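Local coordinates for protein 4-oxalocrotonate tautomerase family enzyme (Burkholderia sp. RPE67, PDB 6VVM) that belongs to the tautomerase superfamily of small beta-alpha-beta enzymes, each chain carrying two such units and three chains forming the assembly, at residues 11-14 against 15-18; 19-22 against 23-27; 94-97 against 98-101; 115-118 against 119-122. All blocks are in the same frame, centred on the assembly; numbering follows the deposited sequence.

Interaction 1: residues 11-14 against 15-18; sequences HSDE and RKAS
Arg-15 and His-11, four residues apart, meet across the first turn of helix 13-31. From its base outward, Arg-15 CB lies 3.3 Å from Ser-12 OG, and Arg-15 CD passes 3.4 Å from His-11 ND1. A sharp bend at chi3 (-91°) brings the guanidinium up to the imidazole, and Arg-15 NH1 donates to His-11 ND1 at 3.3 Å. That bond is nearly straight (165°), and it lies close to the plane of the ring and to that of the guanidinium, although the two planes are inclined by 58°. The groups therefore meet edge to edge and do not stack. Beyond the pair, His-11 touches Leu-92 and Arg-15 touches Val-91, both on helix 74-92.

Ser-12 is the N-cap of this helix, the central element of the beta-alpha-beta unit that joins strands 2-8 and 39-45. Its OG accepts from Arg-15 N at 3.1 Å, while its carbonyl takes Lys-16 N as the first regular helical bond; Asp-13 O and Glu-14 O continue the series with Ala-17 N and Ser-18 N.

On another side of the turn, the Asp-13 side chain runs alongside that of Lys-16. Asp-13 OD1 is 3.3 Å from Lys-16 CE but 3.8 Å from Lys-16 NZ, a long salt bridge. The ammonium also makes salt bridges with Glu-44 of the same chain and Asp-110 of the second subunit, whose Thr-109 packs on both Asp-13 and Lys-16.

Interaction 2: residues 19-22 against 23-27; sequences LIDG and LTRAT
Asp-21 and Arg-25 face each other across one turn of the helix with their flat groups almost perpendicular: carboxylate and guanidinium planes are 89° apart. Arg-25 runs out extended from CG to NE, and NE, not a terminal nitrogen, makes the salt bridge, donating to Asp-21 OD1 at 2.9 Å. The oxygen is met on its syn side but 31° out of the carboxylate plane. Of the two carboxylate oxygens only OD1 is bonded in this salt bridge; Asp-21 OD2 stands farther off, 3.5 Å from Arg-25 NE.

Leu-19 and Leu-23 approach at a slant on a different side of helix 13-31, with Leu-19 CG and Leu-23 CD1 3.7 Å apart. This is the inward side of a beta-alpha-beta helix packed on its sheet: Leu-19 reaches Leu-42 on strand 39-45, and Leu-23 reaches Leu-3 and Val-5 on strand 2-8 as well as Thr-87 on helix 74-92.

Thr-24 turns its hydroxyl back along the helix. With chi1 at -61°, Thr-24 OG1 lies opposite its own carbonyl carbon, from where it donates to Ile-20 O at 2.9 Å. Thr-24 N reaches the same oxygen at 3.2 Å from the opposite face of the carbonyl plane, so Ile-20 O takes two donors, and the hydroxyl of the buried Thr-24 spends its proton on the helix backbone. Gly-115 of the second subunit packs on Ile-20 and Thr-24.

Interaction 3: residues 94-97 against 98-101; sequences VSLQ and STRV
Ser-98 and Ser-95 form the tight part of this turn, gripping one carbonyl with two donors. A chi1 of 70° folds Ser-98 OG in over its own backbone, and it donates to Ser-95 O at 2.7 Å in the carbonyl plane. Ser-98 N reaches the same oxygen at 3.2 Å from well above that plane, and it also makes a weak bond to Ser-95 OG. One residue on, the pattern repeats: Thr-99 OG1 donates in plane to Leu-96 O at 2.8 Å, while Thr-99 N comes from above at 3.1 Å. Two successive carbonyls, at and just before the start of the 3-10 segment, are thus each held by a backbone N-H and a hydroxyl.

The outer side is looser. Gln-97 O and Arg-100 NH2 stand 4.2 Å apart and are joined through a water, which donates to Gln-97 O at 2.9 Å and accepts from Arg-100 NH2. Arg-100 NE is hydrogen-bonded to Ala-60 O of the third subunit.

The turn leads from helix 74-92, where Ser-85 touches Leu-96 and Thr-99, into strand 100-106, which lies beside strand 63-69 and pairs antiparallel with a strand of the third subunit.

Interaction 4: residues 115-118 against 119-122; sequences GKTA and RALG
A single-turn helix at the C-terminal end of the chain, N-capped by Thr-117 and closed by a Schellman motif at Gly-122, brings Thr-117 against Ala-120 and Leu-121. The cap is a well-aligned bond. Thr-117 OG1 sits between its own backbone N and carbonyl carbon (chi1 67°), where it accepts from Ala-120 N at 3.0 Å along a nearly straight line (162°). The methyl of Ala-120 tucks in beside the cap, with CB 3.3 Å from Thr-117 OG1.

The helical bonds behind the cap are poorer. Leu-121 N is shared between Thr-117 O at 3.1 Å and Ala-118 O at 3.0 Å, both weak. The Leu-121 side chain folds back over the start of the turn: its CG is 3.4 Å from Thr-117 O and 4.1 Å from Lys-116 CB. The Lys-116 side chain touches through CB, near its base, since its bent chain carries NZ away to Gly-114 O. At the far end Gly-122 leaves helical geometry with a positive phi (94°), and its N bonds to Arg-119 O at 3.1 Å.

Ala-118 rests on Phe-111 of strand 111-113, while Thr-117 packs on Ile-20 of the second subunit and Arg-119 on Asp-13 of that same subunit. With a sound bond at each end and, between them, two weak bonds sharing one N-H, the turn probably owes its shape as much to its capped ends and these neighbours as to its own helical bonding.

How the interactions relate
All four contacts are local, so none closes a long loop; they follow one another along the chain without nesting or crossing. Interactions 1 and 2 adjoin on helix 13-31, the first at its capped start and the second farther along where it packs on the sheet, their centres about 12 Å apart. Interaction 3 comes after helix 74-92 and feeds strand 100-106, outermost within the chain, where the sheet continues into the third subunit. Interaction 4 lies close to the C terminus, its centre about 35 Å from those of interactions 1 and 3. Across the assembly the ends come together: 115-118 and 119-122 of one chain lie against helix 13-31 of another, which carries interactions 1 and 2.

Interaction 1: residues 11-14 against 15-18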
loop_
_atom_site.group_PDB
_atom_site.type_symbol
_atom_site.label_atom_id
_atom_site.label_comp_id
_atom_site.label_asym_id
_atom_site.label_seq_id
_atom_site.Cartn_x
_atom_site.Cartn_y
_atom_site.Cartn_z
ATOM N N HIS A 11 0.235 17.886 -11.277
ATOM C CA HIS A 11 -0.034 17.369 -12.616
ATOM C C HIS A 11 -1.492 17.594 -12.986
ATOM O O HIS A 11 -2.391 17.411 -12.161
ATOM C CB HIS A 11 0.311 15.883 -12.701
ATOM C CG HIS A 11 1.782 15.603 -12.647
ATOM N ND1 HIS A 11 2.658 16.044 -13.615
ATOM C CD2 HIS A 11 2.531 14.929 -11.742
ATOM C CE1 HIS A 11 3.884 15.653 -13.311
ATOM N NE2 HIS A 11 3.835 14.974 -12.179
ATOM N N SER A 12 -1.724 17.989 -14.236
ATOM C CA SER A 12 -3.067 18.338 -14.661
ATOM C C SER A 12 -3.962 17.104 -14.667
ATOM O O SER A 12 -3.499 15.960 -14.671
ATOM C CB SER A 12 -3.048 18.969 -16.055
ATOM O OG SER A 12 -2.525 18.057 -17.004
ATOM N N ASP A 13 -5.268 17.354 -14.647
ATOM C CA ASP A 13 -6.209 16.250 -14.731
ATOM C C ASP A 13 -6.061 15.518 -16.056
ATOM O O ASP A 13 -6.148 14.287 -16.101
ATOM C CB ASP A 13 -7.630 16.764 -14.532
ATOM C CG ASP A 13 -7.878 17.233 -13.099
ATOM O OD1 ASP A 13 -7.193 16.738 -12.185
ATOM O OD2 ASP A 13 -8.750 18.093 -12.890
ATOM N N GLU A 14 -5.818 16.256 -17.147
ATOM C CA GLU A 14 -5.634 15.590 -18.434
ATOM C C GLU A 14 -4.378 14.725 -18.422
ATOM O O GLU A 14 -4.366 13.632 -18.992
ATOM C CB GLU A 14 -5.574 16.616 -19.575
ATOM C CG GLU A 14 -5.413 15.968 -20.969
ATOM C CD GLU A 14 -5.344 16.983 -22.104
ATOM O OE1 GLU A 14 -5.486 18.187 -21.831
ATOM O OE2 GLU A 14 -5.155 16.572 -23.274
ATOM N N ARG A 15 -3.311 15.191 -17.778
ATOM C CA ARG A 15 -2.106 14.372 -17.713
ATOM C C ARG A 15 -2.332 13.123 -16.869
ATOM O O ARG A 15 -1.826 12.045 -17.201
ATOM C CB ARG A 15 -0.932 15.179 -17.165
ATOM C CG ARG A 15 0.365 14.401 -17.196
ATOM C CD ARG A 15 1.537 15.240 -16.774
ATOM N NE ARG A 15 2.188 15.900 -17.905
ATOM C CZ ARG A 15 3.161 16.796 -17.764
ATOM N NH1 ARG A 15 3.569 17.144 -16.548
ATOM N NH2 ARG A 15 3.714 17.356 -18.829
ATOM N N LYS A 16 -3.063 13.254 -15.755
ATOM C CA LYS A 16 -3.392 12.074 -14.964
ATOM C C LYS A 16 -4.237 11.098 -15.773
ATOM O O LYS A 16 -4.016 9.884 -15.722
ATOM C CB LYS A 16 -4.113 12.487 -13.683
ATOM C CG LYS A 16 -3.231 13.296 -12.744
ATOM C CD LYS A 16 -3.873 13.455 -11.379
ATOM C CE LYS A 16 -4.689 14.726 -11.265
ATOM N NZ LYS A 16 -4.744 15.129 -9.803
ATOM N N ALA A 17 -5.208 11.613 -16.531
ATOM C CA ALA A 17 -5.970 10.756 -17.434
ATOM C C ALA A 17 -5.070 10.098 -18.484
ATOM O O ALA A 17 -5.257 8.924 -18.822
ATOM C CB ALA A 17 -7.084 11.569 -18.105
ATOM N N SER A 18 -4.072 10.825 -18.996
ATOM C CA SER A 18 -3.166 10.212 -19.970
ATOM C C SER A 18 -2.238 9.205 -19.297
ATOM O O SER A 18 -1.833 8.215 -19.912
ATOM C CB SER A 18 -2.366 11.294 -20.701
ATOM O OG SER A 18 -1.311 10.723 -21.454
#

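Interaction 2: residues 19-22 against 23-27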
loop_
_atom_site.group_PDB
_atom_site.type_symbol
_atom_site.label_atom_id
_atom_site.label_comp_id
_atom_site.label_asym_id
_atom_site.label_seq_id
_atom_site.Cartn_x
_atom_site.Cartn_y
_atom_site.Cartn_z
ATOM N N LEU A 19 -1.935 9.407 -18.019
ATOM C CA LEU A 19 -1.148 8.410 -17.302
ATOM C C LEU A 19 -1.947 7.136 -17.069
ATOM O O LEU A 19 -1.406 6.032 -17.207
ATOM C CB LEU A 19 -0.673 8.984 -15.971
ATOM C CG LEU A 19 0.126 8.002 -15.106
ATOM C CD1 LEU A 19 1.459 7.689 -15.754
ATOM C CD2 LEU A 19 0.336 8.567 -13.684
ATOM N N ILE A 20 -3.225 7.269 -16.682
ATOM C CA ILE A 20 -4.072 6.101 -16.475
ATOM C C ILE A 20 -4.217 5.343 -17.786
ATOM O O ILE A 20 -4.153 4.111 -17.825
ATOM C CB ILE A 20 -5.443 6.513 -15.897
ATOM C CG1 ILE A 20 -5.347 6.754 -14.371
ATOM C CG2 ILE A 20 -6.505 5.450 -16.226
ATOM C CD1 ILE A 20 -6.363 7.750 -13.829
ATOM N N ASP A 21 -4.359 6.081 -18.885
ATOM C CA ASP A 21 -4.465 5.464 -20.207
ATOM C C ASP A 21 -3.196 4.694 -20.559
ATOM O O ASP A 21 -3.250 3.525 -20.956
ATOM C CB ASP A 21 -4.760 6.550 -21.247
ATOM C CG ASP A 21 -4.667 6.043 -22.686
ATOM O OD1 ASP A 21 -5.233 4.967 -22.985
ATOM O OD2 ASP A 21 -4.046 6.745 -23.519
ATOM N N GLY A 22 -2.038 5.323 -20.382
ATOM C CA GLY A 22 -0.802 4.691 -20.809
ATOM C C GLY A 22 -0.422 3.502 -19.950
ATOM O O GLY A 22 0.048 2.486 -20.461
ATOM N N LEU A 23 -0.607 3.616 -18.626
ATOM C CA LEU A 23 -0.276 2.506 -17.735
ATOM C C LEU A 23 -1.171 1.299 -17.986
ATOM O O LEU A 23 -0.759 0.152 -17.770
ATOM C CB LEU A 23 -0.383 2.963 -16.275
ATOM C CG LEU A 23 0.650 4.016 -15.852
ATOM C CD1 LEU A 23 0.360 4.411 -14.416
ATOM C CD2 LEU A 23 2.053 3.461 -15.937
ATOM N N THR A 24 -2.410 1.535 -18.401
ATOM C CA THR A 24 -3.281 0.416 -18.733
ATOM C C THR A 24 -2.799 -0.270 -20.007
ATOM O O THR A 24 -2.667 -1.495 -20.050
ATOM C CB THR A 24 -4.731 0.904 -18.853
ATOM O OG1 THR A 24 -5.141 1.447 -17.586
ATOM C CG2 THR A 24 -5.684 -0.247 -19.222
ATOM N N ARG A 25 -2.495 0.511 -21.049
ATOM C CA ARG A 25 -1.923 -0.074 -22.259
ATOM C C ARG A 25 -0.611 -0.773 -21.951
ATOM O O ARG A 25 -0.294 -1.809 -22.545
ATOM C CB ARG A 25 -1.700 1.004 -23.316
ATOM C CG ARG A 25 -2.943 1.725 -23.740
ATOM C CD ARG A 25 -2.591 2.883 -24.689
ATOM N NE ARG A 25 -3.797 3.614 -25.046
ATOM C CZ ARG A 25 -4.585 3.291 -26.066
ATOM N NH1 ARG A 25 -4.278 2.265 -26.853
ATOM N NH2 ARG A 25 -5.668 4.009 -26.312
ATOM N N ALA A 26 0.158 -0.223 -21.013
ATOM C CA ALA A 26 1.442 -0.816 -20.663
ATOM C C ALA A 26 1.245 -2.179 -20.032
ATOM O O ALA A 26 2.020 -3.108 -20.293
ATOM C CB ALA A 26 2.208 0.108 -19.702
ATOM N N THR A 27 0.204 -2.304 -19.198
ATOM C CA THR A 27 -0.050 -3.542 -18.481
ATOM C C THR A 27 -0.621 -4.595 -19.420
ATOM O O THR A 27 -0.187 -5.749 -19.395
ATOM C CB THR A 27 -1.001 -3.266 -17.309
ATOM O OG1 THR A 27 -0.405 -2.292 -16.436
ATOM C CG2 THR A 27 -1.292 -4.541 -16.516
#

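Interaction 3: residues 94-97 against 98-101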
loop_
_atom_site.group_PDB
_atom_site.type_symbol
_atom_site.label_atom_id
_atom_site.label_comp_id
_atom_site.label_asym_id
_atom_site.label_seq_id
_atom_site.Cartn_x
_atom_site.Cartn_y
_atom_site.Cartn_z
ATOM N N VAL A 94 9.662 12.896 -16.788
ATOM C CA VAL A 94 10.803 12.784 -15.890
ATOM C C VAL A 94 11.717 11.683 -16.405
ATOM O O VAL A 94 11.356 10.902 -17.285
ATOM C CB VAL A 94 10.395 12.482 -14.431
ATOM C CG1 VAL A 94 9.622 13.650 -13.829
ATOM C CG2 VAL A 94 9.592 11.193 -14.370
ATOM N N SER A 95 12.907 11.610 -15.814
ATOM C CA SER A 95 13.890 10.631 -16.253
ATOM C C SER A 95 13.410 9.219 -15.955
ATOM O O SER A 95 12.790 8.960 -14.918
ATOM C CB SER A 95 15.233 10.877 -15.561
ATOM O OG SER A 95 15.263 10.199 -14.321
ATOM N N LEU A 96 13.682 8.307 -16.889
ATOM C CA LEU A 96 13.458 6.890 -16.627
ATOM C C LEU A 96 14.215 6.437 -15.387
ATOM O O LEU A 96 13.720 5.600 -14.622
ATOM C CB LEU A 96 13.884 6.058 -17.840
ATOM C CG LEU A 96 13.635 4.541 -17.802
ATOM C CD1 LEU A 96 12.145 4.178 -17.770
ATOM C CD2 LEU A 96 14.318 3.859 -18.983
ATOM N N GLN A 97 15.401 7.010 -15.159
ATOM C CA GLN A 97 16.244 6.610 -14.041
ATOM C C GLN A 97 15.577 6.857 -12.688
ATOM O O GLN A 97 15.899 6.169 -11.716
ATOM C CB GLN A 97 17.585 7.363 -14.137
ATOM C CG GLN A 97 18.529 6.845 -15.226
ATOM C CD GLN A 97 18.279 7.445 -16.617
ATOM O OE1 GLN A 97 17.239 8.062 -16.872
ATOM N NE2 GLN A 97 19.240 7.254 -17.526
ATOM N N SER A 98 14.627 7.790 -12.616
ATOM C CA SER A 98 13.949 8.122 -11.374
ATOM C C SER A 98 12.791 7.188 -11.032
ATOM O O SER A 98 12.266 7.286 -9.920
ATOM C CB SER A 98 13.426 9.561 -11.442
ATOM O OG SER A 98 12.347 9.656 -12.372
ATOM N N THR A 99 12.377 6.291 -11.934
ATOM C CA THR A 99 11.189 5.476 -11.701
ATOM C C THR A 99 11.516 4.209 -10.910
ATOM O O THR A 99 12.569 3.588 -11.094
ATOM C CB THR A 99 10.513 5.090 -13.022
ATOM O OG1 THR A 99 11.406 4.288 -13.794
ATOM C CG2 THR A 99 10.110 6.338 -13.846
ATOM N N ARG A 100 10.590 3.836 -10.028
ATOM C CA ARG A 100 10.663 2.627 -9.218
ATOM C C ARG A 100 9.403 1.810 -9.432
ATOM O O ARG A 100 8.305 2.370 -9.458
ATOM C CB ARG A 100 10.779 2.956 -7.716
ATOM C CG ARG A 100 12.009 3.731 -7.306
ATOM C CD ARG A 100 13.245 2.966 -7.670
ATOM N NE ARG A 100 14.421 3.336 -6.872
ATOM C CZ ARG A 100 15.044 4.510 -6.950
ATOM N NH1 ARG A 100 16.128 4.736 -6.222
ATOM N NH2 ARG A 100 14.584 5.462 -7.748
ATOM N N VAL A 101 9.554 0.490 -9.561
ATOM C CA VAL A 101 8.415 -0.419 -9.660
ATOM C C VAL A 101 8.569 -1.524 -8.626
ATOM O O VAL A 101 9.648 -2.107 -8.485
ATOM C CB VAL A 101 8.281 -1.037 -11.070
ATOM C CG1 VAL A 101 7.133 -2.072 -11.088
ATOM C CG2 VAL A 101 8.063 0.059 -12.110
HETATM O O HOH W 1 16.418 6.934 -8.961
#

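Interaction 4: residues 115-118 against 119-122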
loop_
_atom_site.group_PDB
_atom_site.type_symbol
_atom_site.label_atom_id
_atom_site.label_comp_id
_atom_site.label_asym_id
_atom_site.label_seq_id
_atom_site.Cartn_x
_atom_site.Cartn_y
_atom_site.Cartn_z
ATOM N N GLY A 115 -16.411 -11.865 -2.915
ATOM C CA GLY A 115 -16.537 -12.752 -1.776
ATOM C C GLY A 115 -16.013 -14.153 -1.992
ATOM O O GLY A 115 -16.029 -14.952 -1.048
ATOM N N LYS A 116 -15.553 -14.479 -3.197
ATOM C CA LYS A 116 -14.977 -15.777 -3.508
ATOM C C LYS A 116 -13.495 -15.609 -3.801
ATOM O O LYS A 116 -13.076 -14.591 -4.347
ATOM C CB LYS A 116 -15.653 -16.432 -4.723
ATOM C CG LYS A 116 -17.166 -16.284 -4.773
ATOM C CD LYS A 116 -17.826 -16.946 -3.579
ATOM C CE LYS A 116 -19.280 -16.463 -3.407
ATOM N NZ LYS A 116 -19.384 -15.099 -2.756
ATOM N N THR A 117 -12.713 -16.629 -3.470
ATOM C CA THR A 117 -11.291 -16.566 -3.767
ATOM C C THR A 117 -11.027 -16.757 -5.261
ATOM O O THR A 117 -11.814 -17.363 -5.995
ATOM C CB THR A 117 -10.513 -17.625 -2.988
ATOM O OG1 THR A 117 -10.886 -18.930 -3.451
ATOM C CG2 THR A 117 -10.775 -17.505 -1.498
ATOM N N ALA A 118 -9.878 -16.235 -5.703
ATOM C CA ALA A 118 -9.467 -16.435 -7.092
ATOM C C ALA A 118 -9.385 -17.917 -7.435
ATOM O O ALA A 118 -9.781 -18.334 -8.535
ATOM C CB ALA A 118 -8.126 -15.754 -7.343
ATOM N N ARG A 119 -8.881 -18.738 -6.509
ATOM C CA ARG A 119 -8.785 -20.161 -6.803
ATOM C C ARG A 119 -10.169 -20.776 -6.972
ATOM O O ARG A 119 -10.389 -21.565 -7.898
ATOM C CB ARG A 119 -7.990 -20.885 -5.719
ATOM C CG ARG A 119 -7.746 -22.339 -6.084
ATOM C CD ARG A 119 -7.368 -23.203 -4.911
ATOM N NE ARG A 119 -5.923 -23.326 -4.778
ATOM C CZ ARG A 119 -5.323 -24.085 -3.863
ATOM N NH1 ARG A 119 -6.044 -24.789 -3.002
ATOM N NH2 ARG A 119 -4.004 -24.143 -3.798
ATOM N N ALA A 120 -11.116 -20.402 -6.103
ATOM C CA ALA A 120 -12.508 -20.803 -6.277
ATOM C C ALA A 120 -13.046 -20.410 -7.648
ATOM O O ALA A 120 -13.915 -21.101 -8.196
ATOM C CB ALA A 120 -13.366 -20.178 -5.182
ATOM N N LEU A 121 -12.546 -19.320 -8.218
ATOM C CA LEU A 121 -13.066 -18.796 -9.474
ATOM C C LEU A 121 -12.297 -19.289 -10.694
ATOM O O LEU A 121 -12.666 -18.938 -11.822
ATOM C CB LEU A 121 -13.061 -17.263 -9.439
ATOM C CG LEU A 121 -14.056 -16.605 -8.478
ATOM C CD1 LEU A 121 -13.698 -15.142 -8.241
ATOM C CD2 LEU A 121 -15.490 -16.744 -8.988
ATOM N N GLY A 122 -11.245 -20.081 -10.507
ATOM C CA GLY A 122 -10.477 -20.591 -11.627
ATOM C C GLY A 122 -9.263 -19.775 -12.008
ATOM O O GLY A 122 -8.753 -19.934 -13.122
#